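Local coordinates for protein tyrosine--tRNA ligase, mitochondrial (Emericella nidulans, PDB 5IHX) that probably attaches tyrosine to its cognate mitochondrial tRNA, using ATP and releasing AMP and diphosphate, at residues A[217-229]-A[242-256]. Numbering follows the deposited sequence.
Sequences YPLMQAWDWWMLF and QYGNILFGVGAVKTI. With TYR (tyrosine), chain C.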
ATOM      1  N   TYR A 217       1.202   6.964  -4.745  1.00 41.38           N
ATOM      2  CA  TYR A 217       1.692   8.210  -4.150  1.00 36.67           C
ATOM      3  C   TYR A 217       0.572   9.220  -3.855  1.00 30.36           C
ATOM      4  O   TYR A 217       0.544   9.801  -2.770  1.00 35.61           O
ATOM      5  CB  TYR A 217       2.757   8.853  -5.049  1.00 43.09           C
ATOM      6  CG  TYR A 217       3.432  10.051  -4.416  1.00 45.02           C
ATOM      7  CD1 TYR A 217       4.650   9.910  -3.763  1.00 49.01           C
ATOM      8  CD2 TYR A 217       2.855  11.316  -4.460  1.00 42.54           C
ATOM      9  CE1 TYR A 217       5.276  10.990  -3.177  1.00 47.52           C
ATOM     10  CE2 TYR A 217       3.476  12.403  -3.875  1.00 42.17           C
ATOM     11  CZ  TYR A 217       4.687  12.234  -3.234  1.00 52.21           C
ATOM     12  OH  TYR A 217       5.314  13.310  -2.648  1.00 56.83           O
ATOM     13  N   PRO A 218      -0.346   9.444  -4.813  1.00 28.69           N
ATOM     14  CA  PRO A 218      -1.455  10.368  -4.533  1.00 36.36           C
ATOM     15  C   PRO A 218      -2.238  10.013  -3.266  1.00 35.58           C
ATOM     16  O   PRO A 218      -2.681  10.913  -2.551  1.00 33.50           O
ATOM     17  CB  PRO A 218      -2.352  10.239  -5.766  1.00 38.60           C
ATOM     18  CG  PRO A 218      -1.484   9.729  -6.842  1.00 38.30           C
ATOM     19  CD  PRO A 218      -0.350   8.980  -6.214  1.00 32.73           C
ATOM     20  N   LEU A 219      -2.411   8.722  -2.997  1.00 34.40           N
ATOM     21  CA  LEU A 219      -3.155   8.292  -1.818  1.00 35.02           C
ATOM     22  C   LEU A 219      -2.371   8.600  -0.544  1.00 30.08           C
ATOM     23  O   LEU A 219      -2.958   8.895   0.498  1.00 39.10           O
ATOM     24  CB  LEU A 219      -3.482   6.796  -1.891  1.00 32.11           C
ATOM     25  CG  LEU A 219      -4.664   6.400  -2.784  1.00 35.72           C
ATOM     26  CD1 LEU A 219      -4.304   6.487  -4.259  1.00 44.06           C
ATOM     27  CD2 LEU A 219      -5.164   5.002  -2.432  1.00 38.52           C
ATOM     28  N   MET A 220      -1.047   8.532  -0.625  1.00 30.79           N
ATOM     29  CA  MET A 220      -0.210   8.871   0.522  1.00 33.52           C
ATOM     30  C   MET A 220      -0.285  10.364   0.833  1.00 26.51           C
ATOM     31  O   MET A 220      -0.405  10.759   1.993  1.00 32.68           O
ATOM     32  CB  MET A 220       1.242   8.463   0.274  1.00 29.23           C
ATOM     33  CG  MET A 220       1.459   6.964   0.183  1.00 38.55           C
ATOM     34  SD  MET A 220       3.194   6.528  -0.048  1.00 42.55           S
ATOM     35  CE  MET A 220       3.872   6.909   1.567  1.00 46.21           C
ATOM     36  N   GLN A 221      -0.217  11.191  -0.205  1.00 30.46           N
ATOM     37  CA  GLN A 221      -0.350  12.634  -0.031  1.00 35.39           C
ATOM     38  C   GLN A 221      -1.727  12.970   0.535  1.00 33.65           C
ATOM     39  O   GLN A 221      -1.865  13.856   1.380  1.00 30.53           O
ATOM     40  CB  GLN A 221      -0.117  13.371  -1.349  1.00 42.86           C
ATOM     41  CG  GLN A 221      -0.121  14.892  -1.194  1.00 54.14           C
ATOM     42  CD  GLN A 221       0.714  15.612  -2.244  1.00 56.53           C
ATOM     43  OE1 GLN A 221       1.593  15.024  -2.874  1.00 45.84           O
ATOM     44  NE2 GLN A 221       0.441  16.899  -2.429  1.00 52.66           N
ATOM     45  N   ALA A 222      -2.745  12.264   0.055  1.00 28.15           N
ATOM     46  CA  ALA A 222      -4.104  12.469   0.536  1.00 24.31           C
ATOM     47  C   ALA A 222      -4.198  12.106   2.009  1.00 26.14           C
ATOM     48  O   ALA A 222      -4.829  12.813   2.796  1.00 34.35           O
ATOM     49  CB  ALA A 222      -5.086  11.643  -0.272  1.00 34.32           C
ATOM     50  N   TRP A 223      -3.567  10.997   2.380  1.00 28.00           N
ATOM     51  CA  TRP A 223      -3.579  10.544   3.763  1.00 27.24           C
ATOM     52  C   TRP A 223      -2.838  11.543   4.656  1.00 29.96           C
ATOM     53  O   TRP A 223      -3.277  11.824   5.771  1.00 30.25           O
ATOM     54  CB  TRP A 223      -2.964   9.145   3.877  1.00 29.60           C
ATOM     55  CG  TRP A 223      -3.235   8.481   5.193  1.00 30.91           C
ATOM     56  CD1 TRP A 223      -2.399   8.416   6.270  1.00 35.90           C
ATOM     57  CD2 TRP A 223      -4.432   7.794   5.574  1.00 34.29           C
ATOM     58  NE1 TRP A 223      -3.001   7.725   7.295  1.00 32.29           N
ATOM     59  CE2 TRP A 223      -4.251   7.335   6.894  1.00 35.11           C
ATOM     60  CE3 TRP A 223      -5.641   7.520   4.925  1.00 36.49           C
ATOM     61  CZ2 TRP A 223      -5.232   6.617   7.577  1.00 33.43           C
ATOM     62  CZ3 TRP A 223      -6.614   6.810   5.605  1.00 36.73           C
ATOM     63  CH2 TRP A 223      -6.404   6.366   6.916  1.00 33.91           C
ATOM     64  N   ASP A 224      -1.713  12.067   4.167  1.00 32.23           N
ATOM     65  CA  ASP A 224      -0.988  13.127   4.874  1.00 31.72           C
ATOM     66  C   ASP A 224      -1.934  14.260   5.246  1.00 29.84           C
ATOM     67  O   ASP A 224      -1.983  14.692   6.397  1.00 27.85           O
ATOM     68  CB  ASP A 224       0.152  13.691   4.025  1.00 31.55           C
ATOM     69  CG  ASP A 224       1.356  12.775   3.964  1.00 38.14           C
ATOM     70  OD1 ASP A 224       2.245  13.040   3.129  1.00 35.15           O
ATOM     71  OD2 ASP A 224       1.415  11.796   4.739  1.00 31.02           O
ATOM     72  N   TRP A 225      -2.683  14.735   4.255  1.00 28.42           N
ATOM     73  CA  TRP A 225      -3.626  15.827   4.455  1.00 26.50           C
ATOM     74  C   TRP A 225      -4.658  15.443   5.507  1.00 33.03           C
ATOM     75  O   TRP A 225      -4.944  16.218   6.422  1.00 32.27           O
ATOM     76  CB  TRP A 225      -4.318  16.184   3.140  1.00 23.84           C
ATOM     77  CG  TRP A 225      -5.017  17.513   3.155  1.00 25.25           C
ATOM     78  CD1 TRP A 225      -5.243  18.312   4.239  1.00 24.84           C
ATOM     79  CD2 TRP A 225      -5.578  18.198   2.029  1.00 26.43           C
ATOM     80  NE1 TRP A 225      -5.911  19.448   3.858  1.00 24.37           N
ATOM     81  CE2 TRP A 225      -6.130  19.404   2.507  1.00 24.88           C
ATOM     82  CE3 TRP A 225      -5.670  17.908   0.664  1.00 29.26           C
ATOM     83  CZ2 TRP A 225      -6.759  20.321   1.667  1.00 26.43           C
ATOM     84  CZ3 TRP A 225      -6.295  18.819  -0.167  1.00 27.34           C
ATOM     85  CH2 TRP A 225      -6.833  20.011   0.338  1.00 27.68           C
ATOM     86  N   TRP A 226      -5.212  14.242   5.371  1.00 25.53           N
ATOM     87  CA  TRP A 226      -6.196  13.742   6.324  1.00 27.69           C
ATOM     88  C   TRP A 226      -5.655  13.792   7.750  1.00 30.42           C
ATOM     89  O   TRP A 226      -6.353  14.217   8.669  1.00 32.61           O
ATOM     90  CB  TRP A 226      -6.609  12.312   5.964  1.00 35.90           C
ATOM     91  CG  TRP A 226      -7.334  11.605   7.067  1.00 35.81           C
ATOM     92  CD1 TRP A 226      -6.953  10.452   7.689  1.00 45.74           C
ATOM     93  CD2 TRP A 226      -8.561  12.007   7.687  1.00 41.15           C
ATOM     94  NE1 TRP A 226      -7.867  10.109   8.653  1.00 46.18           N
ATOM     95  CE2 TRP A 226      -8.864  11.048   8.674  1.00 46.61           C
ATOM     96  CE3 TRP A 226      -9.433  13.084   7.503  1.00 34.64           C
ATOM     97  CZ2 TRP A 226     -10.001  11.133   9.474  1.00 39.21           C
ATOM     98  CZ3 TRP A 226     -10.562  13.167   8.301  1.00 35.00           C
ATOM     99  CH2 TRP A 226     -10.835  12.197   9.272  1.00 40.00           C
ATOM    100  N   MET A 227      -4.405  13.374   7.927  1.00 29.82           N
ATOM    101  CA  MET A 227      -3.774  13.388   9.242  1.00 32.35           C
ATOM    102  C   MET A 227      -3.693  14.806   9.813  1.00 34.78           C
ATOM    103  O   MET A 227      -3.840  15.004  11.017  1.00 34.73           O
ATOM    104  CB  MET A 227      -2.374  12.775   9.167  1.00 29.91           C
ATOM    105  CG  MET A 227      -2.354  11.273   8.901  1.00 40.95           C
ATOM    106  SD  MET A 227      -3.136  10.290  10.197  1.00 39.61           S
ATOM    107  CE  MET A 227      -2.102  10.672  11.605  1.00 53.42           C
ATOM    108  N   LEU A 228      -3.453  15.787   8.947  1.00 34.07           N
ATOM    109  CA  LEU A 228      -3.384  17.182   9.377  1.00 31.99           C
ATOM    110  C   LEU A 228      -4.779  17.796   9.468  1.00 34.74           C
ATOM    111  O   LEU A 228      -5.049  18.636  10.327  1.00 30.62           O
ATOM    112  CB  LEU A 228      -2.519  17.996   8.416  1.00 28.05           C
ATOM    113  CG  LEU A 228      -1.059  17.547   8.287  1.00 35.58           C
ATOM    114  CD1 LEU A 228      -0.321  18.424   7.284  1.00 37.11           C
ATOM    115  CD2 LEU A 228      -0.348  17.548   9.634  1.00 29.80           C
ATOM    116  N   PHE A 229      -5.657  17.370   8.567  1.00 36.25           N
ATOM    117  CA  PHE A 229      -7.028  17.865   8.511  1.00 32.21           C
ATOM    118  C   PHE A 229      -7.775  17.616   9.821  1.00 33.67           C
ATOM    119  O   PHE A 229      -8.563  18.453  10.262  1.00 32.62           O
ATOM    120  CB  PHE A 229      -7.769  17.208   7.345  1.00 36.03           C
ATOM    121  CG  PHE A 229      -9.178  17.693   7.165  1.00 42.88           C
ATOM    122  CD1 PHE A 229      -9.466  18.706   6.267  1.00 35.45           C
ATOM    123  CD2 PHE A 229     -10.218  17.122   7.883  1.00 44.07           C
ATOM    124  CE1 PHE A 229     -10.768  19.148   6.094  1.00 42.42           C
ATOM    125  CE2 PHE A 229     -11.517  17.560   7.715  1.00 35.29           C
ATOM    126  CZ  PHE A 229     -11.793  18.574   6.819  1.00 38.83           C
ATOM    127  N   GLN A 242       1.342  20.705  -8.632  1.00 36.63           N
ATOM    128  CA  GLN A 242       0.696  19.899  -7.598  1.00 35.53           C
ATOM    129  C   GLN A 242      -0.825  19.966  -7.671  1.00 31.86           C
ATOM    130  O   GLN A 242      -1.511  19.444  -6.792  1.00 32.64           O
ATOM    131  CB  GLN A 242       1.170  20.341  -6.211  1.00 37.75           C
ATOM    132  CG  GLN A 242       2.617  19.985  -5.920  1.00 37.44           C
ATOM    133  CD  GLN A 242       2.838  18.486  -5.893  1.00 41.78           C
ATOM    134  OE1 GLN A 242       2.175  17.765  -5.146  1.00 43.34           O
ATOM    135  NE2 GLN A 242       3.754  18.005  -6.724  1.00 47.60           N
ATOM    136  N   TYR A 243      -1.348  20.608  -8.710  1.00 27.50           N
ATOM    137  CA  TYR A 243      -2.793  20.735  -8.874  1.00 34.14           C
ATOM    138  C   TYR A 243      -3.475  19.371  -8.812  1.00 35.84           C
ATOM    139  O   TYR A 243      -4.439  19.187  -8.071  1.00 35.08           O
ATOM    140  CB  TYR A 243      -3.136  21.427 -10.194  1.00 40.13           C
ATOM    141  CG  TYR A 243      -4.605  21.756 -10.321  1.00 45.96           C
ATOM    142  CD1 TYR A 243      -5.504  20.825 -10.827  1.00 49.16           C
ATOM    143  CD2 TYR A 243      -5.097  22.990  -9.924  1.00 48.51           C
ATOM    144  CE1 TYR A 243      -6.848  21.118 -10.938  1.00 50.00           C
ATOM    145  CE2 TYR A 243      -6.440  23.292 -10.030  1.00 48.68           C
ATOM    146  CZ  TYR A 243      -7.311  22.352 -10.539  1.00 55.79           C
ATOM    147  OH  TYR A 243      -8.651  22.648 -10.647  1.00 60.61           O
ATOM    148  N   GLY A 244      -2.962  18.423  -9.592  1.00 43.83           N
ATOM    149  CA  GLY A 244      -3.512  17.080  -9.640  1.00 34.07           C
ATOM    150  C   GLY A 244      -3.564  16.394  -8.288  1.00 33.33           C
ATOM    151  O   GLY A 244      -4.607  15.865  -7.899  1.00 40.12           O
ATOM    152  N   ASN A 245      -2.442  16.389  -7.571  1.00 30.60           N
ATOM    153  CA  ASN A 245      -2.384  15.758  -6.253  1.00 30.80           C
ATOM    154  C   ASN A 245      -3.316  16.425  -5.249  1.00 26.91           C
ATOM    155  O   ASN A 245      -3.954  15.747  -4.445  1.00 34.95           O
ATOM    156  CB  ASN A 245      -0.954  15.766  -5.708  1.00 46.41           C
ATOM    157  CG  ASN A 245      -0.022  14.855  -6.490  1.00 56.98           C
ATOM    158  OD1 ASN A 245      -0.457  13.874  -7.094  1.00 54.00           O
ATOM    159  ND2 ASN A 245       1.269  15.168  -6.467  1.00 53.17           N
ATOM    160  N   ILE A 246      -3.391  17.751  -5.290  1.00 33.74           N
ATOM    161  CA  ILE A 246      -4.244  18.479  -4.361  1.00 34.14           C
ATOM    162  C   ILE A 246      -5.713  18.228  -4.699  1.00 34.88           C
ATOM    163  O   ILE A 246      -6.538  18.073  -3.801  1.00 35.79           O
ATOM    164  CB  ILE A 246      -3.935  19.992  -4.376  1.00 28.91           C
ATOM    165  CG1 ILE A 246      -2.513  20.233  -3.867  1.00 30.36           C
ATOM    166  CG2 ILE A 246      -4.935  20.760  -3.510  1.00 27.81           C
ATOM    167  CD1 ILE A 246      -2.041  21.672  -3.964  1.00 31.97           C
ATOM    168  N   LEU A 247      -6.034  18.179  -5.990  1.00 37.15           N
ATOM    169  CA  LEU A 247      -7.395  17.878  -6.431  1.00 33.66           C
ATOM    170  C   LEU A 247      -7.813  16.499  -5.931  1.00 36.81           C
ATOM    171  O   LEU A 247      -8.893  16.333  -5.359  1.00 36.05           O
ATOM    172  CB  LEU A 247      -7.503  17.948  -7.957  1.00 43.99           C
ATOM    173  CG  LEU A 247      -8.859  17.564  -8.563  1.00 46.56           C
ATOM    174  CD1 LEU A 247      -9.971  18.507  -8.119  1.00 38.71           C
ATOM    175  CD2 LEU A 247      -8.762  17.540 -10.080  1.00 48.13           C
ATOM    176  N   PHE A 248      -6.957  15.510  -6.160  1.00 34.04           N
ATOM    177  CA  PHE A 248      -7.201  14.164  -5.666  1.00 33.50           C
ATOM    178  C   PHE A 248      -7.368  14.188  -4.151  1.00 34.43           C
ATOM    179  O   PHE A 248      -8.219  13.496  -3.596  1.00 35.46           O
ATOM    180  CB  PHE A 248      -6.052  13.231  -6.055  1.00 32.39           C
ATOM    181  CG  PHE A 248      -6.249  11.811  -5.606  1.00 40.06           C
ATOM    182  CD1 PHE A 248      -6.820  10.879  -6.456  1.00 41.80           C
ATOM    183  CD2 PHE A 248      -5.870  11.409  -4.336  1.00 40.07           C
ATOM    184  CE1 PHE A 248      -7.007   9.571  -6.048  1.00 49.10           C
ATOM    185  CE2 PHE A 248      -6.055  10.104  -3.922  1.00 51.26           C
ATOM    186  CZ  PHE A 248      -6.624   9.184  -4.780  1.00 54.36           C
ATOM    187  N   GLY A 249      -6.545  14.998  -3.492  1.00 34.62           N
ATOM    188  CA  GLY A 249      -6.562  15.099  -2.044  1.00 24.51           C
ATOM    189  C   GLY A 249      -7.871  15.629  -1.494  1.00 28.28           C
ATOM    190  O   GLY A 249      -8.365  15.134  -0.483  1.00 33.44           O
ATOM    191  N   VAL A 250      -8.434  16.638  -2.152  1.00 37.21           N
ATOM    192  CA  VAL A 250      -9.704  17.213  -1.719  1.00 35.36           C
ATOM    193  C   VAL A 250     -10.780  16.130  -1.674  1.00 34.60           C
ATOM    194  O   VAL A 250     -11.480  15.979  -0.674  1.00 36.92           O
ATOM    195  CB  VAL A 250     -10.154  18.368  -2.646  1.00 32.20           C
ATOM    196  CG1 VAL A 250     -11.593  18.790  -2.340  1.00 36.54           C
ATOM    197  CG2 VAL A 250      -9.220  19.554  -2.511  1.00 31.46           C
ATOM    198  N   GLY A 251     -10.901  15.379  -2.763  1.00 37.78           N
ATOM    199  CA  GLY A 251     -11.863  14.294  -2.840  1.00 35.57           C
ATOM    200  C   GLY A 251     -11.585  13.214  -1.812  1.00 39.06           C
ATOM    201  O   GLY A 251     -12.494  12.740  -1.128  1.00 40.77           O
ATOM    202  N   ALA A 252     -10.318  12.826  -1.708  1.00 35.46           N
ATOM    203  CA  ALA A 252      -9.904  11.760  -0.804  1.00 34.78           C
ATOM    204  C   ALA A 252     -10.196  12.101   0.655  1.00 38.94           C
ATOM    205  O   ALA A 252     -10.632  11.243   1.419  1.00 40.83           O
ATOM    206  CB  ALA A 252      -8.427  11.469  -0.987  1.00 35.99           C
ATOM    207  N   VAL A 253      -9.956  13.350   1.040  1.00 32.76           N
ATOM    208  CA  VAL A 253     -10.166  13.767   2.423  1.00 30.56           C
ATOM    209  C   VAL A 253     -11.655  13.771   2.777  1.00 32.82           C
ATOM    210  O   VAL A 253     -12.034  13.337   3.865  1.00 38.64           O
ATOM    211  CB  VAL A 253      -9.550  15.159   2.689  1.00 34.07           C
ATOM    212  CG1 VAL A 253     -10.008  15.718   4.035  1.00 31.63           C
ATOM    213  CG2 VAL A 253      -8.032  15.076   2.662  1.00 36.58           C
ATOM    214  N   LYS A 254     -12.488  14.269   1.867  1.00 40.09           N
ATOM    215  CA  LYS A 254     -13.939  14.217   2.045  1.00 40.18           C
ATOM    216  C   LYS A 254     -14.380  12.788   2.324  1.00 43.22           C
ATOM    217  O   LYS A 254     -15.118  12.519   3.273  1.00 40.21           O
ATOM    218  CB  LYS A 254     -14.669  14.731   0.805  1.00 39.00           C
ATOM    219  CG  LYS A 254     -14.481  16.202   0.496  1.00 46.34           C
ATOM    220  CD  LYS A 254     -14.771  16.452  -0.977  1.00 57.59           C
ATOM    221  CE  LYS A 254     -14.757  17.925  -1.323  1.00 68.22           C
ATOM    222  NZ  LYS A 254     -16.028  18.585  -0.945  1.00 78.98           N
ATOM    223  N   THR A 255     -13.921  11.878   1.469  1.00 41.85           N
ATOM    224  CA  THR A 255     -14.270  10.467   1.559  1.00 44.18           C
ATOM    225  C   THR A 255     -13.885   9.862   2.904  1.00 45.39           C
ATOM    226  O   THR A 255     -14.707   9.214   3.551  1.00 54.09           O
ATOM    227  CB  THR A 255     -13.588   9.667   0.431  1.00 48.74           C
ATOM    228  OG1 THR A 255     -14.091  10.102  -0.838  1.00 51.48           O
ATOM    229  CG2 THR A 255     -13.837   8.180   0.581  1.00 54.76           C
ATOM    230  N   ILE A 256     -12.636  10.066   3.314  1.00 39.20           N
ATOM    231  CA  ILE A 256     -12.152   9.509   4.574  1.00 38.77           C
ATOM    232  C   ILE A 256     -12.996  10.027   5.731  1.00 44.36           C
ATOM    233  O   ILE A 256     -13.463   9.252   6.565  1.00 53.73           O
ATOM    234  CB  ILE A 256     -10.665   9.850   4.819  1.00 30.22           C
ATOM    235  CG1 ILE A 256      -9.785   9.191   3.756  1.00 40.19           C
ATOM    236  CG2 ILE A 256     -10.225   9.378   6.200  1.00 33.95           C
ATOM    237  CD1 ILE A 256      -8.364   9.720   3.716  1.00 42.79           C
TER
HETATM  238  N   TYR C 501       4.346  15.804  -3.375  1.00 56.37           N
HETATM  239  CA  TYR C 501       4.929  17.150  -3.106  1.00 53.00           C
HETATM  240  C   TYR C 501       6.107  17.428  -4.033  1.00 64.03           C
HETATM  241  O   TYR C 501       6.415  18.579  -4.346  1.00 65.23           O
HETATM  242  CB  TYR C 501       5.374  17.258  -1.647  1.00 42.72           C
HETATM  243  CG  TYR C 501       4.316  16.822  -0.663  1.00 46.65           C
HETATM  244  CD1 TYR C 501       3.136  17.542  -0.521  1.00 37.83           C
HETATM  245  CD2 TYR C 501       4.493  15.690   0.122  1.00 41.38           C
HETATM  246  CE1 TYR C 501       2.166  17.149   0.376  1.00 42.87           C
HETATM  247  CE2 TYR C 501       3.529  15.289   1.021  1.00 40.14           C
HETATM  248  CZ  TYR C 501       2.368  16.023   1.145  1.00 45.09           C
HETATM  249  OH  TYR C 501       1.402  15.628   2.038  1.00 52.22           O
HETATM  250  OXT TYR C 501       6.782  16.503  -4.486  1.00 60.43           O
HETATM  251  O   HOH W   1      -3.282  13.790  -2.810  1.00 36.63           O
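Trp225 on helix 217-229 fits as a knob among Ile246, Gly249, Val250 and Val253 of helix 243-256, a worked example of a large aromatic side chain accommodated where a glycine bares the backbone of the opposing helix. Its CB lies 3.9 Å from Val253 CG2, a methyl that also touches CG and CD2. With CG anti to the backbone N (chi1 -164°), the benzo edge is carried across the partner helix: CE3 rests on the bare backbone of Gly249, CZ3 comes 3.6 Å from Val250 N and 3.7 Å from Ile246 O, which lies in the ring plane at the edge, and CH2 ends against Val250 CG2. NE1 is hydrogen-bonded to Cys233 O. The helices cross at -57°, their CA atoms nearest at Ala222 and Gly249, and Ala222 CB is pressed against Ala252 CB at 3.4 Å. Both helices belong to the Rossmann-fold catalytic domain of a class I synthetase, where strand 235-238 joins them, and one end of their interface helps to form the tyrosine pocket. There the ligand amino group donates to Gln221 OE1 at 2.9 Å and to Tyr217 OH, itself also hydrogen-bonded to Asp73, while Gln242 OE1 accepts a straight bond from Asn245 ND2 (173°) and a weak one from Gln221 NE2, the two glutamine amides being nearly coplanar; NE2 also bonds to Gln236 OE1. At the far end, Ile256 CG2 sits squarely over the five-membered ring of Trp226, 3.3 Å from its centroid.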